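Local coordinates for dTDP-4-dehydrorhamnose reductase (Bacillus anthracis, PDB 3SC6), which probably reduces dTDP-4-dehydro-6-deoxy-L-mannose to dTDP-L-rhamnose with NADPH, the last step in making this sugar nucleotide for the bacterial surface, at residues T153-K159 / I185-V191; K5-T11 / E29-F35. All blocks are in the same frame, centred on the assembly; numbering follows the deposited sequence.

Contact 1 (T153-K159 / I185-V191). With NAP (NADP nicotinamide-adenine-dinucleotide phosphate), chain G.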
ATOM      1  N   THR A 153      -3.405  -1.390  -3.185  1.00 48.35           N
ATOM      2  CA  THR A 153      -3.104  -2.544  -2.354  1.00 49.98           C
ATOM      3  C   THR A 153      -3.936  -2.404  -1.082  1.00 51.40           C
ATOM      4  O   THR A 153      -4.713  -1.456  -0.964  1.00 52.02           O
ATOM      5  CB  THR A 153      -1.618  -2.623  -2.009  1.00 49.59           C
ATOM      6  OG1 THR A 153      -1.347  -3.850  -1.321  1.00 51.89           O
ATOM      7  CG2 THR A 153      -1.198  -1.427  -1.160  1.00 49.77           C
ATOM      8  N   SER A 154      -3.777  -3.328  -0.130  1.00 52.92           N
ATOM      9  CA  SER A 154      -4.546  -3.273   1.122  1.00 54.00           C
ATOM     10  C   SER A 154      -3.991  -4.175   2.218  1.00 54.68           C
ATOM     11  O   SER A 154      -3.376  -5.202   1.919  1.00 54.00           O
ATOM     12  CB  SER A 154      -5.976  -3.725   0.846  1.00 55.09           C
ATOM     13  OG  SER A 154      -5.989  -5.061   0.361  1.00 56.00           O
ATOM     14  N   TRP A 155      -4.208  -3.798   3.486  1.00 55.68           N
ATOM     15  CA  TRP A 155      -3.726  -4.620   4.601  1.00 56.28           C
ATOM     16  C   TRP A 155      -2.265  -4.960   4.386  1.00 55.68           C
ATOM     17  O   TRP A 155      -1.847  -6.109   4.499  1.00 56.05           O
ATOM     18  CB  TRP A 155      -4.595  -5.875   4.649  1.00 57.44           C
ATOM     19  CG  TRP A 155      -6.003  -5.613   5.110  1.00 60.11           C
ATOM     20  CD1 TRP A 155      -6.861  -4.663   4.637  1.00 63.19           C
ATOM     21  CD2 TRP A 155      -6.796  -6.475   5.938  1.00 62.31           C
ATOM     22  NE1 TRP A 155      -8.085  -4.785   5.242  1.00 64.94           N
ATOM     23  CE2 TRP A 155      -8.080  -5.905   6.026  1.00 63.04           C
ATOM     24  CE3 TRP A 155      -6.526  -7.643   6.655  1.00 63.09           C
ATOM     25  CZ2 TRP A 155      -9.093  -6.463   6.798  1.00 63.98           C
ATOM     26  CZ3 TRP A 155      -7.531  -8.194   7.425  1.00 65.27           C
ATOM     27  CH2 TRP A 155      -8.802  -7.604   7.489  1.00 65.18           C
ATOM     28  N   LEU A 156      -1.497  -3.924   4.078  1.00 55.13           N
ATOM     29  CA  LEU A 156      -0.078  -4.047   3.818  1.00 55.12           C
ATOM     30  C   LEU A 156       0.726  -4.134   5.120  1.00 55.97           C
ATOM     31  O   LEU A 156       0.437  -3.421   6.080  1.00 55.91           O
ATOM     32  CB  LEU A 156       0.363  -2.833   2.995  1.00 54.27           C
ATOM     33  CG  LEU A 156       1.795  -2.755   2.481  1.00 54.38           C
ATOM     34  CD1 LEU A 156       2.089  -3.936   1.573  1.00 53.13           C
ATOM     35  CD2 LEU A 156       1.994  -1.452   1.731  1.00 54.23           C
ATOM     36  N   TYR A 157       1.724  -5.019   5.147  1.00 56.73           N
ATOM     37  CA  TYR A 157       2.578  -5.197   6.322  1.00 57.94           C
ATOM     38  C   TYR A 157       3.926  -5.722   5.845  1.00 59.35           C
ATOM     39  O   TYR A 157       3.978  -6.547   4.931  1.00 59.73           O
ATOM     40  CB  TYR A 157       1.970  -6.190   7.311  1.00 58.29           C
ATOM     41  CG  TYR A 157       1.894  -7.608   6.801  1.00 57.75           C
ATOM     42  CD1 TYR A 157       0.809  -8.049   6.062  1.00 57.12           C
ATOM     43  CD2 TYR A 157       2.908  -8.513   7.084  1.00 58.13           C
ATOM     44  CE1 TYR A 157       0.746  -9.356   5.601  1.00 58.49           C
ATOM     45  CE2 TYR A 157       2.856  -9.813   6.635  1.00 57.62           C
ATOM     46  CZ  TYR A 157       1.778 -10.234   5.894  1.00 57.92           C
ATOM     47  OH  TYR A 157       1.733 -11.536   5.449  1.00 54.60           O
ATOM     48  N   GLY A 158       5.010  -5.257   6.462  1.00 61.00           N
ATOM     49  CA  GLY A 158       6.357  -5.692   6.077  1.00 62.29           C
ATOM     50  C   GLY A 158       7.315  -5.928   7.229  1.00 64.07           C
ATOM     51  O   GLY A 158       6.916  -5.977   8.390  1.00 64.25           O
ATOM     52  N   LYS A 159       8.593  -6.077   6.892  1.00 65.72           N
ATOM     53  CA  LYS A 159       9.634  -6.313   7.884  1.00 67.64           C
ATOM     54  C   LYS A 159       9.864  -5.139   8.812  1.00 68.35           C
ATOM     55  O   LYS A 159      10.063  -5.314  10.015  1.00 69.65           O
ATOM     56  CB  LYS A 159      10.989  -6.577   7.209  1.00 68.85           C
ATOM     57  CG  LYS A 159      11.084  -7.784   6.309  1.00 70.54           C
ATOM     58  CD  LYS A 159      12.514  -7.920   5.782  1.00 72.93           C
ATOM     59  CE  LYS A 159      12.684  -9.144   4.901  1.00 74.92           C
ATOM     60  NZ  LYS A 159      11.793  -9.111   3.704  1.00 75.80           N
ATOM     61  N   ILE A 185     -13.702  -8.270   6.728  1.00 70.13           N
ATOM     62  CA  ILE A 185     -12.956  -9.160   5.860  1.00 69.60           C
ATOM     63  C   ILE A 185     -12.014  -8.375   4.958  1.00 68.18           C
ATOM     64  O   ILE A 185     -12.352  -7.288   4.487  1.00 68.23           O
ATOM     65  CB  ILE A 185     -13.907 -10.023   5.007  1.00 71.21           C
ATOM     66  CG1 ILE A 185     -14.810 -10.861   5.918  1.00 73.33           C
ATOM     67  CG2 ILE A 185     -13.124 -10.932   4.073  1.00 70.13           C
ATOM     68  CD1 ILE A 185     -15.778 -11.752   5.168  1.00 76.51           C
ATOM     69  N   GLY A 186     -10.824  -8.928   4.735  1.00 66.94           N
ATOM     70  CA  GLY A 186      -9.822  -8.290   3.894  1.00 65.46           C
ATOM     71  C   GLY A 186      -8.799  -9.285   3.387  1.00 65.00           C
ATOM     72  O   GLY A 186      -8.973 -10.493   3.529  1.00 65.77           O
ATOM     73  N   SER A 187      -7.726  -8.775   2.792  1.00 63.57           N
ATOM     74  CA  SER A 187      -6.676  -9.632   2.262  1.00 63.42           C
ATOM     75  C   SER A 187      -5.282  -9.096   2.606  1.00 62.06           C
ATOM     76  O   SER A 187      -4.794  -8.159   1.968  1.00 61.70           O
ATOM     77  CB  SER A 187      -6.829  -9.765   0.749  1.00 63.14           C
ATOM     78  OG  SER A 187      -6.741  -8.501   0.128  1.00 64.14           O
ATOM     79  N   PRO A 188      -4.643  -9.690   3.623  1.00 61.50           N
ATOM     80  CA  PRO A 188      -3.309  -9.282   4.052  1.00 60.60           C
ATOM     81  C   PRO A 188      -2.314  -9.333   2.907  1.00 59.53           C
ATOM     82  O   PRO A 188      -2.221 -10.347   2.220  1.00 60.46           O
ATOM     83  CB  PRO A 188      -2.945 -10.326   5.111  1.00 61.65           C
ATOM     84  CG  PRO A 188      -4.241 -10.853   5.598  1.00 62.59           C
ATOM     85  CD  PRO A 188      -5.200 -10.758   4.468  1.00 62.91           C
ATOM     86  N   THR A 189      -1.573  -8.250   2.710  1.00 57.64           N
ATOM     87  CA  THR A 189      -0.589  -8.184   1.642  1.00 56.34           C
ATOM     88  C   THR A 189       0.813  -7.916   2.168  1.00 55.67           C
ATOM     89  O   THR A 189       1.071  -6.873   2.765  1.00 55.30           O
ATOM     90  CB  THR A 189      -0.948  -7.085   0.636  1.00 55.49           C
ATOM     91  OG1 THR A 189      -2.224  -7.374   0.053  1.00 56.02           O
ATOM     92  CG2 THR A 189       0.097  -7.004  -0.453  1.00 54.33           C
ATOM     93  N   TYR A 190       1.715  -8.865   1.939  1.00 55.29           N
ATOM     94  CA  TYR A 190       3.099  -8.730   2.383  1.00 54.75           C
ATOM     95  C   TYR A 190       3.961  -7.967   1.380  1.00 53.27           C
ATOM     96  O   TYR A 190       4.121  -8.376   0.234  1.00 53.15           O
ATOM     97  CB  TYR A 190       3.691 -10.096   2.755  1.00 56.16           C
ATOM     98  CG  TYR A 190       5.173 -10.076   3.051  1.00 56.80           C
ATOM     99  CD1 TYR A 190       5.732  -9.085   3.840  1.00 57.86           C
ATOM    100  CD2 TYR A 190       5.990 -11.125   2.651  1.00 59.61           C
ATOM    101  CE1 TYR A 190       7.084  -9.080   4.129  1.00 58.77           C
ATOM    102  CE2 TYR A 190       7.336 -11.140   2.956  1.00 59.97           C
ATOM    103  CZ  TYR A 190       7.876 -10.114   3.693  1.00 59.42           C
ATOM    104  OH  TYR A 190       9.212 -10.118   3.997  1.00 62.07           O
ATOM    105  N   VAL A 191       4.498  -6.842   1.848  1.00 51.85           N
ATOM    106  CA  VAL A 191       5.351  -5.957   1.050  1.00 50.54           C
ATOM    107  C   VAL A 191       6.268  -6.672   0.063  1.00 50.42           C
ATOM    108  O   VAL A 191       6.373  -6.263  -1.084  1.00 50.39           O
ATOM    109  CB  VAL A 191       6.210  -5.052   1.963  1.00 50.84           C
ATOM    110  CG1 VAL A 191       7.165  -4.216   1.141  1.00 51.12           C
ATOM    111  CG2 VAL A 191       5.319  -4.159   2.825  1.00 49.73           C
TER
HETATM  112  PA  NAP G 285       3.890   4.623   5.907  1.00 60.45           P
HETATM  113  O1A NAP G 285       3.109   5.666   6.668  1.00 59.85           O
HETATM  114  O2A NAP G 285       4.913   3.784   6.642  1.00 58.79           O
HETATM  115  O5B NAP G 285       4.625   5.321   4.658  1.00 59.65           O
HETATM  116  C5B NAP G 285       4.348   6.663   4.268  1.00 59.18           C
HETATM  117  C4B NAP G 285       5.624   7.487   4.394  1.00 58.22           C
HETATM  118  O4B NAP G 285       5.436   8.775   3.786  1.00 57.98           O
HETATM  119  C3B NAP G 285       6.014   7.722   5.852  1.00 57.50           C
HETATM  120  O3B NAP G 285       7.341   7.263   6.125  1.00 55.08           O
HETATM  121  C2B NAP G 285       5.936   9.221   6.029  1.00 57.55           C
HETATM  122  O2B NAP G 285       6.946   9.714   6.907  1.00 58.30           O
HETATM  123  C1B NAP G 285       6.103   9.736   4.604  1.00 56.91           C
HETATM  124  N9A NAP G 285       5.629  11.138   4.450  1.00 54.53           N
HETATM  125  C8A NAP G 285       4.705  11.782   5.189  1.00 52.90           C
HETATM  126  N7A NAP G 285       4.596  13.052   4.736  1.00 52.32           N
HETATM  127  C5A NAP G 285       5.465  13.198   3.719  1.00 51.54           C
HETATM  128  C6A NAP G 285       5.830  14.320   2.822  1.00 49.70           C
HETATM  129  N6A NAP G 285       5.226  15.527   2.945  1.00 48.31           N
HETATM  130  N1A NAP G 285       6.773  14.104   1.877  1.00 49.94           N
HETATM  131  C2A NAP G 285       7.368  12.900   1.761  1.00 52.23           C
HETATM  132  N3A NAP G 285       7.051  11.868   2.570  1.00 52.47           N
HETATM  133  C4A NAP G 285       6.115  11.993   3.546  1.00 52.90           C
HETATM  134  O3  NAP G 285       2.843   3.641   5.166  1.00 61.63           O
HETATM  135  PN  NAP G 285       3.269   2.634   3.970  1.00 61.32           P
HETATM  136  O1N NAP G 285       2.393   1.407   4.071  1.00 62.92           O
HETATM  137  O2N NAP G 285       4.770   2.500   3.907  1.00 59.73           O
HETATM  138  O5D NAP G 285       2.820   3.445   2.660  1.00 65.90           O
HETATM  139  C5D NAP G 285       2.824   2.816   1.378  1.00 67.98           C
HETATM  140  C4D NAP G 285       1.620   3.269   0.554  1.00 68.93           C
HETATM  141  O4D NAP G 285       0.616   2.243   0.539  1.00 69.89           O
HETATM  142  C3D NAP G 285       0.961   4.532   1.101  1.00 68.88           C
HETATM  143  O3D NAP G 285       0.878   5.527   0.078  1.00 67.59           O
HETATM  144  C2D NAP G 285      -0.423   4.107   1.541  1.00 68.85           C
HETATM  145  O2D NAP G 285      -1.376   5.124   1.231  1.00 66.20           O
HETATM  146  C1D NAP G 285      -0.678   2.814   0.773  1.00 70.70           C
HETATM  147  N1N NAP G 285      -1.544   1.864   1.487  1.00 73.35           N
HETATM  148  C2N NAP G 285      -1.176   1.387   2.689  1.00 75.20           C
HETATM  149  C3N NAP G 285      -1.984   0.482   3.376  1.00 76.06           C
HETATM  150  C7N NAP G 285      -1.545  -0.031   4.722  1.00 76.52           C
HETATM  151  O7N NAP G 285      -0.520   0.414   5.219  1.00 76.95           O
HETATM  152  N7N NAP G 285      -2.265  -0.957   5.352  1.00 77.08           N
HETATM  153  C4N NAP G 285      -3.182   0.070   2.798  1.00 75.71           C
HETATM  154  C5N NAP G 285      -3.536   0.571   1.556  1.00 74.59           C
HETATM  155  C6N NAP G 285      -2.692   1.471   0.915  1.00 74.04           C
HETATM  156  P2B NAP G 285       6.574  10.193   8.402  1.00 58.86           P
HETATM  157  O1X NAP G 285       7.927  10.370   9.047  1.00 60.87           O
HETATM  158  O2X NAP G 285       5.805  11.479   8.213  1.00 60.63           O
HETATM  159  O3X NAP G 285       5.752   9.061   8.966  1.00 57.85           O

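Contact 2 (K5-T11 / E29-F35)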
ATOM      1  N   LYS A   5      21.420   1.299 -17.209  1.00 64.66           N
ATOM      2  CA  LYS A   5      21.618   1.595 -15.762  1.00 64.88           C
ATOM      3  C   LYS A   5      20.593   2.674 -15.385  1.00 62.79           C
ATOM      4  O   LYS A   5      20.955   3.818 -15.104  1.00 63.14           O
ATOM      5  CB  LYS A   5      23.036   2.116 -15.537  1.00 66.84           C
ATOM      6  CG  LYS A   5      23.468   2.276 -14.079  1.00 68.49           C
ATOM      7  CD  LYS A   5      23.544   0.917 -13.364  1.00 69.59           C
ATOM      8  CE  LYS A   5      24.078   1.050 -11.936  1.00 70.22           C
ATOM      9  NZ  LYS A   5      24.215  -0.261 -11.246  1.00 70.86           N
ATOM     10  N   GLU A   6      19.316   2.308 -15.380  1.00 60.26           N
ATOM     11  CA  GLU A   6      18.253   3.259 -15.047  1.00 58.67           C
ATOM     12  C   GLU A   6      18.308   3.804 -13.611  1.00 57.87           C
ATOM     13  O   GLU A   6      18.922   3.219 -12.728  1.00 58.34           O
ATOM     14  CB  GLU A   6      16.887   2.675 -15.397  1.00 57.76           C
ATOM     15  CG  GLU A   6      16.760   2.382 -16.888  1.00 58.70           C
ATOM     16  CD  GLU A   6      15.424   1.796 -17.269  1.00 60.43           C
ATOM     17  OE1 GLU A   6      14.566   1.619 -16.379  1.00 60.09           O
ATOM     18  OE2 GLU A   6      15.233   1.510 -18.468  1.00 64.20           O
ATOM     19  N   ARG A   7      17.624   4.923 -13.405  1.00 56.41           N
ATOM     20  CA  ARG A   7      17.579   5.627 -12.127  1.00 55.95           C
ATOM     21  C   ARG A   7      16.169   5.579 -11.572  1.00 53.27           C
ATOM     22  O   ARG A   7      15.220   5.841 -12.305  1.00 52.33           O
ATOM     23  CB  ARG A   7      17.867   7.065 -12.472  1.00 56.61           C
ATOM     24  CG  ARG A   7      19.073   7.172 -13.348  1.00 59.67           C
ATOM     25  CD  ARG A   7      19.075   8.477 -14.059  1.00 62.34           C
ATOM     26  NE  ARG A   7      20.035   8.410 -15.139  1.00 65.98           N
ATOM     27  CZ  ARG A   7      20.100   9.284 -16.128  1.00 71.21           C
ATOM     28  NH1 ARG A   7      21.005   9.121 -17.087  1.00 75.74           N
ATOM     29  NH2 ARG A   7      19.236  10.295 -16.185  1.00 71.14           N
ATOM     30  N   VAL A   8      16.026   5.286 -10.282  1.00 51.94           N
ATOM     31  CA  VAL A   8      14.704   5.219  -9.673  1.00 49.72           C
ATOM     32  C   VAL A   8      14.646   6.014  -8.382  1.00 49.14           C
ATOM     33  O   VAL A   8      15.511   5.879  -7.526  1.00 50.25           O
ATOM     34  CB  VAL A   8      14.297   3.761  -9.344  1.00 49.18           C
ATOM     35  CG1 VAL A   8      14.304   2.915 -10.596  1.00 49.39           C
ATOM     36  CG2 VAL A   8      15.234   3.162  -8.330  1.00 51.25           C
ATOM     37  N   ILE A   9      13.632   6.863  -8.257  1.00 47.68           N
ATOM     38  CA  ILE A   9      13.446   7.669  -7.058  1.00 47.58           C
ATOM     39  C   ILE A   9      12.304   7.082  -6.244  1.00 46.66           C
ATOM     40  O   ILE A   9      11.289   6.670  -6.801  1.00 44.98           O
ATOM     41  CB  ILE A   9      13.122   9.146  -7.372  1.00 47.87           C
ATOM     42  CG1 ILE A   9      14.330   9.832  -8.011  1.00 49.42           C
ATOM     43  CG2 ILE A   9      12.776   9.902  -6.102  1.00 47.78           C
ATOM     44  CD1 ILE A   9      14.112  11.314  -8.296  1.00 48.51           C
ATOM     45  N   ILE A  10      12.485   7.026  -4.924  1.00 47.50           N
ATOM     46  CA  ILE A  10      11.468   6.496  -4.020  1.00 46.80           C
ATOM     47  C   ILE A  10      11.085   7.563  -2.999  1.00 47.16           C
ATOM     48  O   ILE A  10      11.920   8.000  -2.212  1.00 48.44           O
ATOM     49  CB  ILE A  10      11.954   5.247  -3.268  1.00 46.98           C
ATOM     50  CG1 ILE A  10      12.341   4.147  -4.257  1.00 47.91           C
ATOM     51  CG2 ILE A  10      10.873   4.742  -2.344  1.00 45.96           C
ATOM     52  CD1 ILE A  10      12.819   2.872  -3.596  1.00 46.66           C
ATOM     53  N   THR A  11       9.828   7.991  -3.027  1.00 46.49           N
ATOM     54  CA  THR A  11       9.348   9.004  -2.094  1.00 47.91           C
ATOM     55  C   THR A  11       8.767   8.301  -0.862  1.00 49.04           C
ATOM     56  O   THR A  11       7.977   7.371  -0.990  1.00 48.68           O
ATOM     57  CB  THR A  11       8.288   9.910  -2.740  1.00 47.12           C
ATOM     58  OG1 THR A  11       7.154   9.127  -3.129  1.00 46.26           O
ATOM     59  CG2 THR A  11       8.860  10.612  -3.962  1.00 46.00           C
ATOM     60  N   GLU A  29      21.332  -2.846 -11.507  1.00 73.75           N
ATOM     61  CA  GLU A  29      20.372  -2.631 -12.580  1.00 72.02           C
ATOM     62  C   GLU A  29      19.847  -1.198 -12.499  1.00 70.18           C
ATOM     63  O   GLU A  29      19.645  -0.545 -13.524  1.00 69.45           O
ATOM     64  CB  GLU A  29      19.209  -3.621 -12.458  1.00 71.56           C
ATOM     65  CG  GLU A  29      18.146  -3.490 -13.547  1.00 71.26           C
ATOM     66  CD  GLU A  29      16.998  -4.487 -13.392  1.00 72.38           C
ATOM     67  OE1 GLU A  29      16.991  -5.266 -12.413  1.00 72.87           O
ATOM     68  OE2 GLU A  29      16.095  -4.483 -14.253  1.00 72.72           O
ATOM     69  N   TYR A  30      19.632  -0.720 -11.272  1.00 69.16           N
ATOM     70  CA  TYR A  30      19.134   0.629 -11.036  1.00 67.43           C
ATOM     71  C   TYR A  30      19.946   1.404 -10.003  1.00 67.70           C
ATOM     72  O   TYR A  30      20.555   0.817  -9.113  1.00 68.62           O
ATOM     73  CB  TYR A  30      17.713   0.575 -10.460  1.00 66.08           C
ATOM     74  CG  TYR A  30      16.653  -0.087 -11.303  1.00 65.90           C
ATOM     75  CD1 TYR A  30      15.943   0.640 -12.242  1.00 65.93           C
ATOM     76  CD2 TYR A  30      16.314  -1.420 -11.114  1.00 67.15           C
ATOM     77  CE1 TYR A  30      14.952   0.050 -13.002  1.00 65.73           C
ATOM     78  CE2 TYR A  30      15.320  -2.019 -11.870  1.00 66.35           C
ATOM     79  CZ  TYR A  30      14.643  -1.276 -12.814  1.00 64.83           C
ATOM     80  OH  TYR A  30      13.654  -1.848 -13.576  1.00 62.68           O
ATOM     81  N   ASP A  31      19.946   2.730 -10.137  1.00 67.14           N
ATOM     82  CA  ASP A  31      20.633   3.614  -9.198  1.00 68.20           C
ATOM     83  C   ASP A  31      19.480   4.028  -8.309  1.00 66.48           C
ATOM     84  O   ASP A  31      18.652   4.848  -8.706  1.00 65.32           O
ATOM     85  CB  ASP A  31      21.256   4.844  -9.863  1.00 69.00           C
ATOM     86  CG  ASP A  31      22.390   4.498 -10.797  1.00 72.02           C
ATOM     87  OD1 ASP A  31      22.767   3.313 -10.864  1.00 75.13           O
ATOM     88  OD2 ASP A  31      22.929   5.426 -11.440  1.00 73.76           O
ATOM     89  N   ILE A  32      19.414   3.451  -7.117  1.00 66.23           N
ATOM     90  CA  ILE A  32      18.332   3.751  -6.185  1.00 65.16           C
ATOM     91  C   ILE A  32      18.547   5.030  -5.386  1.00 64.87           C
ATOM     92  O   ILE A  32      19.492   5.129  -4.607  1.00 66.68           O
ATOM     93  CB  ILE A  32      18.128   2.583  -5.207  1.00 66.03           C
ATOM     94  CG1 ILE A  32      17.915   1.271  -5.983  1.00 66.57           C
ATOM     95  CG2 ILE A  32      16.962   2.881  -4.276  1.00 64.75           C
ATOM     96  CD1 ILE A  32      17.745   0.051  -5.106  1.00 67.55           C
ATOM     97  N   TYR A  33      17.657   6.000  -5.584  1.00 62.91           N
ATOM     98  CA  TYR A  33      17.729   7.280  -4.886  1.00 62.83           C
ATOM     99  C   TYR A  33      16.554   7.446  -3.934  1.00 62.05           C
ATOM    100  O   TYR A  33      15.532   8.014  -4.306  1.00 60.76           O
ATOM    101  CB  TYR A  33      17.720   8.442  -5.874  1.00 62.24           C
ATOM    102  CG  TYR A  33      18.882   8.467  -6.830  1.00 62.16           C
ATOM    103  CD1 TYR A  33      20.048   9.154  -6.514  1.00 62.60           C
ATOM    104  CD2 TYR A  33      18.813   7.819  -8.053  1.00 60.53           C
ATOM    105  CE1 TYR A  33      21.113   9.188  -7.388  1.00 63.53           C
ATOM    106  CE2 TYR A  33      19.874   7.846  -8.932  1.00 61.85           C
ATOM    107  CZ  TYR A  33      21.021   8.531  -8.595  1.00 63.17           C
ATOM    108  OH  TYR A  33      22.080   8.559  -9.467  1.00 65.84           O
ATOM    109  N   PRO A  34      16.693   6.949  -2.699  1.00 63.09           N
ATOM    110  CA  PRO A  34      15.621   7.071  -1.722  1.00 62.63           C
ATOM    111  C   PRO A  34      15.635   8.431  -1.039  1.00 63.26           C
ATOM    112  O   PRO A  34      16.702   8.998  -0.822  1.00 64.49           O
ATOM    113  CB  PRO A  34      15.965   5.984  -0.708  1.00 63.60           C
ATOM    114  CG  PRO A  34      17.445   5.927  -0.735  1.00 64.82           C
ATOM    115  CD  PRO A  34      17.840   6.195  -2.160  1.00 64.30           C
ATOM    116  N   PHE A  35      14.454   8.947  -0.714  1.00 62.95           N
ATOM    117  CA  PHE A  35      14.324  10.241  -0.045  1.00 63.92           C
ATOM    118  C   PHE A  35      13.312  10.206   1.079  1.00 64.87           C
ATOM    119  O   PHE A  35      12.209   9.693   0.926  1.00 63.58           O
ATOM    120  CB  PHE A  35      13.935  11.353  -1.020  1.00 62.92           C
ATOM    121  CG  PHE A  35      14.996  11.698  -2.010  1.00 61.87           C
ATOM    122  CD1 PHE A  35      15.900  12.710  -1.730  1.00 62.37           C
ATOM    123  CD2 PHE A  35      15.097  11.027  -3.214  1.00 60.37           C
ATOM    124  CE1 PHE A  35      16.884  13.048  -2.634  1.00 62.73           C
ATOM    125  CE2 PHE A  35      16.082  11.358  -4.122  1.00 60.70           C
ATOM    126  CZ  PHE A  35      16.977  12.371  -3.830  1.00 62.17           C
TER

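Contact 1 (T153-K159 / I185-V191)
W155 takes up a left-handed backbone conformation (phi 50°) that interrupts strand 148-157 and directs its indole toward 185-191, where the six-membered ring lies over the backbone of G186. The CH-pi contact runs from G186 CA to the ring centroid at 3.7 Å, and S187 N stands over the same face. Alongside, P188 points the same way as the indole, with its CD 4.0 Å from W155 CE3. Parallel pairing takes over from here: W155 O accepts T189 N at 2.8 Å in a nearly straight bond, although the N-H arrives from above the carbonyl plane; T189 O then receives Y157 N, and Y157 O receives V191 N. T189 also spends its side chain on the broken strand, OG1 donating to S154 O at 3.1 Å in the carbonyl plane while its methyl lies against T153 OG1, itself hydrogen-bonded to V212 O. Y157 has CG between its backbone N and carbonyl carbon (chi1 67°), which carries the ring across to Y190, whose CA sits 4.2 Å from the centroid over one face. The two tyrosine planes are 21° apart but slid so far that they barely overlap, and the Y190 ring turns its edge to Y157 O and G158 CA. On the face of the sheet that carries L156, its CD1 meets V191 CG2 at 3.5 Å. The kinked strand also borders the nicotinamide: L156 N is 3.3 Å from NADP N7N, and T153 O is 3.4 Å from C5N. E283 draws together K159, by a salt bridge, and Y190, by a hydrogen bond. L156 and V191 pack on L17 of helix 16-24, Y157 and P188 on helix 273-283, and strand 185-190 runs straight into helix 191-202.

Contact 2 (K5-T11 / E29-F35)
K5 reaches across to D31 at the N-terminal end of the strand pair, but their salt bridge is long and the carboxylate's place uncertain; K5 NZ is also hydrogen-bonded to P27 O. E6 O accepts D31 N at 2.8 Å in the carbonyl plane, while the E6 side chain runs beside Y30 in the same direction, carboxylate and ring planes 69° apart and E6 OE1 3.7 Å from Y30 CE1. R7 lays its CB near Y33 CE2 and sends NH2 on to R56 O. V8 is gripped twice: its N donates to D31 O at 3.1 Å, nearly straight at 174°, and its O receives Y33 N almost along the C=O axis. With CG1 beside its own N and opposite the carbonyl carbon (chi1 -59°), V8 puts that methyl against the Y30 ring and CG2 4.0 Å from I32 CG1. These two parallel strands, joined through helix 16-24, make the first beta-alpha-beta crossover of the Rossmann fold. I9 faces the other way, CG2 lying 3.9 Å from F35 CD2, and helix 45-55 covers both residues through I55. I10 O accepts F35 N at 3.1 Å and I10 N donates to Y33 O, so P34 between these partners interrupts no bond of the ladder; I10 CD1 meets I32 CG2 at 4.2 Å, and L21 of helix 16-24 packs on I10. T11 ends the strand opposite F35, OG1 weakly hydrogen-bonded to the backbone N atoms of C63 and A64, and its side chain lies about 5 Å from NADP.

Both contacts are parallel strand pairs of one sheet, yet they do not touch: their centres lie 24 Å apart and their nearest atoms about 10 Å. Contact 1 is deep in the chain, with most residues buried and the nicotinamide end of NADP against it; contact 2 is farther out, partly buried, and includes the modelled N-terminus. Their chemistry follows. Contact 2 has a regular ladder of five backbone bonds, with aliphatic and aromatic side chains on both faces and charges at its outer end. In 153-159 / 185-191 the ladder has three backbone bonds, with an indole-glycine CH-pi contact and a threonine hydroxyl bond beside the break in strand 148-157. Helix 16-24 packs on I10, L156 and V191.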